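Local coordinates for protein TRAP dicarboxylate transporter-DctP subunit (Desulfovibrio salexigens, PDB 4N6D) that probably captures a small organic-acid solute in the periplasm and delivers it to a TRAP transporter, as a family 7 solute-binding protein, at residues V141-A146 and F235-N240. Residues are numbered along the deposited sequence; the frame is centred on the assembly and turned at random.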
loop_
_atom_site.group_PDB
_atom_site.type_symbol
_atom_site.label_atom_id
_atom_site.label_comp_id
_atom_site.label_asym_id
_atom_site.label_seq_id
_atom_site.Cartn_x
_atom_site.Cartn_y
_atom_site.Cartn_z
ATOM N N VAL A 141 8.357 7.136 13.902
ATOM C CA VAL A 141 7.453 6.395 13.047
ATOM C C VAL A 141 6.292 5.886 13.899
ATOM O O VAL A 141 6.490 5.018 14.761
ATOM C CB VAL A 141 8.167 5.242 12.332
ATOM C CG1 VAL A 141 7.183 4.443 11.508
ATOM C CG2 VAL A 141 9.297 5.787 11.442
ATOM N N LEU A 142 5.106 6.455 13.699
ATOM C CA LEU A 142 3.955 6.151 14.551
ATOM C C LEU A 142 3.291 4.840 14.156
ATOM O O LEU A 142 2.783 4.127 15.021
ATOM C CB LEU A 142 2.909 7.267 14.488
ATOM C CG LEU A 142 3.394 8.562 15.132
ATOM C CD1 LEU A 142 2.352 9.631 14.894
ATOM C CD2 LEU A 142 3.608 8.343 16.599
ATOM N N THR A 143 3.213 4.579 12.856
ATOM C CA THR A 143 2.706 3.294 12.349
ATOM C C THR A 143 3.102 3.178 10.880
ATOM O O THR A 143 3.634 4.122 10.291
ATOM C CB THR A 143 1.165 3.098 12.530
ATOM O OG1 THR A 143 0.837 1.717 12.307
ATOM C CG2 THR A 143 0.384 3.962 11.574
ATOM N N MET A 144 2.892 2.001 10.310
ATOM C CA MET A 144 3.067 1.793 8.879
ATOM C C MET A 144 1.970 0.863 8.434
ATOM O O MET A 144 1.397 0.129 9.241
ATOM C CB MET A 144 4.415 1.174 8.556
ATOM C CG MET A 144 5.575 2.054 9.011
ATOM S SD MET A 144 7.133 1.285 8.631
ATOM C CE MET A 144 7.324 1.826 6.939
ATOM N N PHE A 145 1.666 0.901 7.143
ATOM C CA PHE A 145 0.685 -0.011 6.575
ATOM C C PHE A 145 0.825 -0.044 5.062
ATOM O O PHE A 145 1.596 0.704 4.495
ATOM C CB PHE A 145 -0.736 0.383 6.977
ATOM C CG PHE A 145 -1.062 1.814 6.714
ATOM C CD1 PHE A 145 -1.413 2.238 5.452
ATOM C CD2 PHE A 145 -1.035 2.738 7.743
ATOM C CE1 PHE A 145 -1.707 3.585 5.208
ATOM C CE2 PHE A 145 -1.337 4.082 7.508
ATOM C CZ PHE A 145 -1.659 4.501 6.245
ATOM N N ALA A 146 0.087 -0.934 4.431
ATOM C CA ALA A 146 0.172 -1.129 2.989
ATOM C C ALA A 146 -1.208 -1.200 2.385
ATOM O O ALA A 146 -2.176 -1.614 3.032
ATOM C CB ALA A 146 0.922 -2.410 2.654
ATOM N N PHE A 235 3.157 2.556 3.191
ATOM C CA PHE A 235 2.987 3.898 3.747
ATOM C C PHE A 235 3.612 3.953 5.128
ATOM O O PHE A 235 3.643 2.946 5.838
ATOM C CB PHE A 235 1.496 4.210 3.936
ATOM C CG PHE A 235 0.711 4.329 2.658
ATOM C CD1 PHE A 235 0.293 3.200 1.961
ATOM C CD2 PHE A 235 0.365 5.566 2.167
ATOM C CE1 PHE A 235 -0.421 3.311 0.804
ATOM C CE2 PHE A 235 -0.369 5.686 0.999
ATOM C CZ PHE A 235 -0.756 4.547 0.316
ATOM N N ALA A 236 4.076 5.140 5.510
ATOM C CA ALA A 236 4.508 5.403 6.869
ATOM C C ALA A 236 3.783 6.612 7.425
ATOM O O ALA A 236 3.555 7.591 6.710
ATOM C CB ALA A 236 6.021 5.641 6.919
ATOM N N ILE A 237 3.407 6.527 8.693
ATOM C CA ILE A 237 2.924 7.695 9.433
ATOM C C ILE A 237 4.074 8.212 10.286
ATOM O O ILE A 237 4.608 7.502 11.151
ATOM C CB ILE A 237 1.712 7.360 10.301
ATOM C CG1 ILE A 237 0.580 6.732 9.455
ATOM C CG2 ILE A 237 1.250 8.615 11.052
ATOM C CD1 ILE A 237 0.147 7.576 8.243
ATOM N N ILE A 238 4.496 9.439 9.994
ATOM C CA ILE A 238 5.677 10.023 10.631
ATOM C C ILE A 238 5.290 11.202 11.507
ATOM O O ILE A 238 4.341 11.923 11.199
ATOM C CB ILE A 238 6.746 10.482 9.573
ATOM C CG1 ILE A 238 6.148 11.419 8.515
ATOM C CG2 ILE A 238 7.399 9.263 8.904
ATOM C CD1 ILE A 238 7.202 12.164 7.657
ATOM N N MET A 239 6.050 11.389 12.588
ATOM C CA MET A 239 5.821 12.495 13.497
ATOM C C MET A 239 7.106 13.300 13.676
ATOM O O MET A 239 8.205 12.741 13.759
ATOM C CB MET A 239 5.333 11.950 14.839
ATOM C CG MET A 239 5.093 13.034 15.874
ATOM S SD MET A 239 4.272 12.403 17.346
ATOM C CE MET A 239 3.657 13.913 18.054
ATOM N N ASN A 240 6.946 14.615 13.733
ATOM C CA ASN A 240 8.057 15.536 13.954
ATOM C C ASN A 240 8.739 15.206 15.280
ATOM O O ASN A 240 8.061 14.945 16.279
ATOM C CB ASN A 240 7.511 16.962 13.985
ATOM C CG ASN A 240 8.547 17.960 14.397
ATOM O OD1 ASN A 240 8.706 18.231 15.583
ATOM N ND2 ASN A 240 9.249 18.538 13.421
#
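Residues Val141-Ala146 and Phe235-Asn240 run antiparallel, their axes 4.7 Å apart at closest approach and 168° between their directions, as neighbouring strands in the mixed five-stranded sheet of one lobe of the periplasmic-binding-protein fold. A beta bulge interrupts the ladder: Leu142 N and Thr143 O both bond to Ile237, Leu142 N to Ile237 O (2.8 Å) and Thr143 O to Ile237 N (2.9 Å). Leu142 is the extra residue, and the register moves by one between Val141 and Thr143. Beyond it, Phe145 and Phe235 form a regular pair with two mutual backbone bonds.

The bulge turns Leu142 toward the partner strand, where its CB meets Ile237 CG2 and Leu142 CD1 lies 3.8 Å from Met239 CB. On the face carrying Thr143, Ile237, Phe145 and Phe235, which packs on helix 43-58, Ile237 CG1 touches both Thr143 and Phe145. Thr143 and Ile237 lie side by side, and Thr143 CG2 and Ile237 CG1 are 3.5 Å apart, tighter than usual van der Waals contact. The Thr143 hydroxyl is hydrogen-bonded to Gly259 O. In Phe145, chi1 of 51° sets CG between the backbone N and the carbonyl carbon, and the far end of the ring comes nearer the partner strand. Phe145 CE2 lies 3.8 Å from Ile237 CG1, while Phe235 CB makes a CH-pi contact over one face of the Phe145 ring. The two phenyl planes are 22° apart but slid so far that they barely overlap.

Across the sheet, toward helix 117-131, the end of the Met144 side chain bends back, and Met144 CE comes to rest 4.0 Å from Ala236 CB.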